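Local coordinates for protein phosphoribosyl-aminoimidazole carboxylase (Aspergillus clavatus, PDB 3K5I) that probably makes N5-carboxyaminoimidazole ribonucleotide from 5-aminoimidazole ribonucleotide, ATP and bicarbonate in purine biosynthesis, as an ATP-grasp synthetase, at residues Pro162-Ser167 and Glu201-Phe206. Residues are numbered along the deposited sequence; the frame is centred on the assembly and turned at random.
Sequences PLMLKS and EKWAYF. With ADP (adenosine-5'-diphosphate), chain G.
Met164 and Glu201 form an antiparallel hydrogen-bonded pair between neighbouring strands of the small four-stranded sheet of the ATP-grasp domain. Glu201 N donates to Met164 O at 3.0 Å, and Met164 N returns a bond to Glu201 O. The chain then runs on along the adenine of ADP as the linker between the ATP-grasp sheets, where Ala204 N donates to ADP N1 at 2.9 Å. Lys202 O and the Glu201 carboxylate, through OE1, each accept a weak bond from the adenine N6. Trp203 is held between ADP C2, over the centre of one face, and CG of Pro162, which follows a cis peptide bond, over the other nearer the rim, 3.6 Å from the centroid of the six-membered ring in a CH-pi contact. With its chain bent at chi2 (51°) and chi3 (85°), Met164 brings CE to 4.0 Å from Trp203 CH2 while also touching the base at ADP C4. Lys166, extended beyond CG, ties sheet to nucleotide: NZ donates to ADP N7 at 2.7 Å and also lies at the alpha-phosphate oxygen O2A, at a distance too short to be taken at face value. The same NZ makes a salt bridge with Glu201 OE1 at 3.0 Å, approaching from above the carboxylate plane, 41° out of it.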
loop_
_atom_site.group_PDB
_atom_site.type_symbol
_atom_site.label_atom_id
_atom_site.label_comp_id
_atom_site.label_asym_id
_atom_site.label_seq_id
_atom_site.Cartn_x
_atom_site.Cartn_y
_atom_site.Cartn_z
ATOM N N PRO A 162 -13.899 -32.994 23.657
ATOM C CA PRO A 162 -14.883 -32.292 22.862
ATOM C C PRO A 162 -14.609 -32.689 21.423
ATOM O O PRO A 162 -13.724 -33.469 21.088
ATOM C CB PRO A 162 -14.415 -30.841 22.990
ATOM C CG PRO A 162 -12.875 -30.994 22.948
ATOM C CD PRO A 162 -12.580 -32.323 23.598
ATOM N N LEU A 163 -15.362 -32.067 20.536
ATOM C CA LEU A 163 -15.170 -32.306 19.119
ATOM C C LEU A 163 -15.548 -31.002 18.415
ATOM O O LEU A 163 -16.221 -30.124 18.964
ATOM C CB LEU A 163 -16.047 -33.466 18.665
ATOM C CG LEU A 163 -17.513 -33.585 19.082
ATOM C CD1 LEU A 163 -18.131 -32.476 18.185
ATOM C CD2 LEU A 163 -18.149 -35.008 18.819
ATOM N N MET A 164 -15.117 -30.849 17.172
ATOM C CA MET A 164 -15.455 -29.596 16.493
ATOM C C MET A 164 -16.654 -29.819 15.607
ATOM O O MET A 164 -16.564 -30.628 14.695
ATOM C CB MET A 164 -14.266 -29.077 15.669
ATOM C CG MET A 164 -14.467 -27.667 15.091
ATOM S SD MET A 164 -14.981 -26.602 16.426
ATOM C CE MET A 164 -13.504 -26.220 17.019
ATOM N N LEU A 165 -17.781 -29.176 15.878
ATOM C CA LEU A 165 -18.890 -29.432 14.975
ATOM C C LEU A 165 -18.718 -28.485 13.814
ATOM O O LEU A 165 -18.497 -27.306 14.049
ATOM C CB LEU A 165 -20.273 -29.185 15.584
ATOM C CG LEU A 165 -21.494 -29.669 14.776
ATOM C CD1 LEU A 165 -21.434 -31.141 14.238
ATOM C CD2 LEU A 165 -22.867 -29.378 15.500
ATOM N N LYS A 166 -18.852 -28.958 12.578
ATOM C CA LYS A 166 -18.668 -28.028 11.465
ATOM C C LYS A 166 -19.650 -28.161 10.300
ATOM O O LYS A 166 -20.008 -29.287 9.924
ATOM C CB LYS A 166 -17.282 -28.273 10.843
ATOM C CG LYS A 166 -16.091 -28.388 11.755
ATOM C CD LYS A 166 -14.771 -28.195 10.959
ATOM C CE LYS A 166 -13.481 -27.915 11.805
ATOM N NZ LYS A 166 -12.088 -27.833 11.120
ATOM N N SER A 167 -20.031 -27.022 9.722
ATOM C CA SER A 167 -20.904 -26.925 8.553
ATOM C C SER A 167 -19.970 -27.268 7.395
ATOM O O SER A 167 -18.813 -26.794 7.299
ATOM C CB SER A 167 -21.352 -25.480 8.213
ATOM O OG SER A 167 -22.096 -25.492 6.986
ATOM N N GLU A 201 -15.533 -33.210 13.700
ATOM C CA GLU A 201 -14.166 -33.648 13.486
ATOM C C GLU A 201 -13.567 -34.073 14.824
ATOM O O GLU A 201 -13.864 -33.483 15.868
ATOM C CB GLU A 201 -13.481 -32.450 12.824
ATOM C CG GLU A 201 -12.982 -32.719 11.430
ATOM C CD GLU A 201 -12.160 -31.550 10.920
ATOM O OE1 GLU A 201 -11.691 -30.746 11.752
ATOM O OE2 GLU A 201 -11.979 -31.417 9.691
ATOM N N LYS A 202 -12.739 -35.110 14.826
ATOM C CA LYS A 202 -12.166 -35.535 16.096
ATOM C C LYS A 202 -11.288 -34.373 16.503
ATOM O O LYS A 202 -10.724 -33.703 15.627
ATOM C CB LYS A 202 -11.348 -36.815 15.917
ATOM C CG LYS A 202 -10.209 -36.928 16.914
ATOM C CD LYS A 202 -9.711 -38.380 16.941
ATOM C CE LYS A 202 -10.458 -39.233 17.947
ATOM N NZ LYS A 202 -9.955 -40.639 17.960
ATOM N N TRP A 203 -11.154 -34.114 17.798
ATOM C CA TRP A 203 -10.343 -32.995 18.276
ATOM C C TRP A 203 -8.943 -32.981 17.740
ATOM O O TRP A 203 -8.339 -34.039 17.516
ATOM C CB TRP A 203 -10.191 -32.965 19.800
ATOM C CG TRP A 203 -9.861 -31.572 20.246
ATOM C CD1 TRP A 203 -8.707 -31.094 20.803
ATOM C CD2 TRP A 203 -10.730 -30.451 20.150
ATOM N NE1 TRP A 203 -8.818 -29.731 21.068
ATOM C CE2 TRP A 203 -10.053 -29.326 20.653
ATOM C CE3 TRP A 203 -12.011 -30.284 19.646
ATOM C CZ2 TRP A 203 -10.618 -28.075 20.697
ATOM C CZ3 TRP A 203 -12.574 -29.050 19.713
ATOM C CH2 TRP A 203 -11.890 -27.965 20.231
ATOM N N ALA A 204 -8.394 -31.781 17.577
ATOM C CA ALA A 204 -6.997 -31.672 17.119
ATOM C C ALA A 204 -6.188 -31.041 18.271
ATOM O O ALA A 204 -6.277 -29.838 18.545
ATOM C CB ALA A 204 -6.890 -30.849 15.855
ATOM N N TYR A 205 -5.402 -31.838 18.982
ATOM C CA TYR A 205 -4.670 -31.214 20.073
ATOM C C TYR A 205 -3.368 -30.630 19.568
ATOM O O TYR A 205 -2.360 -31.289 19.749
ATOM C CB TYR A 205 -4.441 -32.265 21.158
ATOM C CG TYR A 205 -5.737 -32.672 21.838
ATOM C CD1 TYR A 205 -6.190 -31.997 22.969
ATOM C CD2 TYR A 205 -6.508 -33.730 21.351
ATOM C CE1 TYR A 205 -7.383 -32.390 23.598
ATOM C CE2 TYR A 205 -7.699 -34.104 21.976
ATOM C CZ TYR A 205 -8.139 -33.419 23.083
ATOM O OH TYR A 205 -9.314 -33.779 23.707
ATOM N N PHE A 206 -3.378 -29.434 18.971
ATOM C CA PHE A 206 -2.192 -28.792 18.396
ATOM C C PHE A 206 -1.410 -27.974 19.410
ATOM O O PHE A 206 -1.998 -27.345 20.295
ATOM C CB PHE A 206 -2.623 -27.919 17.185
ATOM C CG PHE A 206 -3.853 -27.048 17.453
ATOM C CD1 PHE A 206 -5.184 -27.437 17.163
ATOM C CD2 PHE A 206 -3.668 -25.789 18.010
ATOM C CE1 PHE A 206 -6.256 -26.595 17.481
ATOM C CE2 PHE A 206 -4.714 -24.951 18.296
ATOM C CZ PHE A 206 -6.017 -25.346 18.068
HETATM P PB ADP G . -12.929 -21.729 9.059
HETATM O O1B ADP G . -14.147 -20.972 9.424
HETATM O O2B ADP G . -13.286 -21.960 7.606
HETATM O O3B ADP G . -11.419 -21.352 8.910
HETATM P PA ADP G . -11.512 -24.020 10.373
HETATM O O1A ADP G . -10.216 -23.611 9.825
HETATM O O2A ADP G . -11.684 -25.505 10.176
HETATM O O3A ADP G . -12.730 -23.132 9.816
HETATM O "O5'" ADP G . -11.303 -23.751 11.944
HETATM C "C5'" ADP G . -10.761 -22.521 12.440
HETATM C "C4'" ADP G . -9.871 -22.805 13.624
HETATM O "O4'" ADP G . -10.626 -23.514 14.640
HETATM C "C3'" ADP G . -8.689 -23.741 13.446
HETATM O "O3'" ADP G . -7.578 -22.875 13.165
HETATM C "C2'" ADP G . -8.411 -24.327 14.836
HETATM O "O2'" ADP G . -8.084 -23.284 15.803
HETATM C "C1'" ADP G . -9.867 -24.540 15.192
HETATM N N9 ADP G . -10.185 -25.909 14.819
HETATM C C8 ADP G . -10.685 -26.286 13.603
HETATM N N7 ADP G . -10.726 -27.634 13.493
HETATM C C5 ADP G . -10.298 -28.055 14.736
HETATM C C6 ADP G . -10.247 -29.383 15.280
HETATM N N6 ADP G . -10.440 -30.500 14.859
HETATM N N1 ADP G . -9.769 -29.472 16.555
HETATM C C2 ADP G . -9.445 -28.380 17.343
HETATM N N3 ADP G . -9.601 -27.169 16.878
HETATM C C4 ADP G . -9.992 -27.024 15.600
HETATM O O HOH W 1 -12.605 -35.723 19.107
#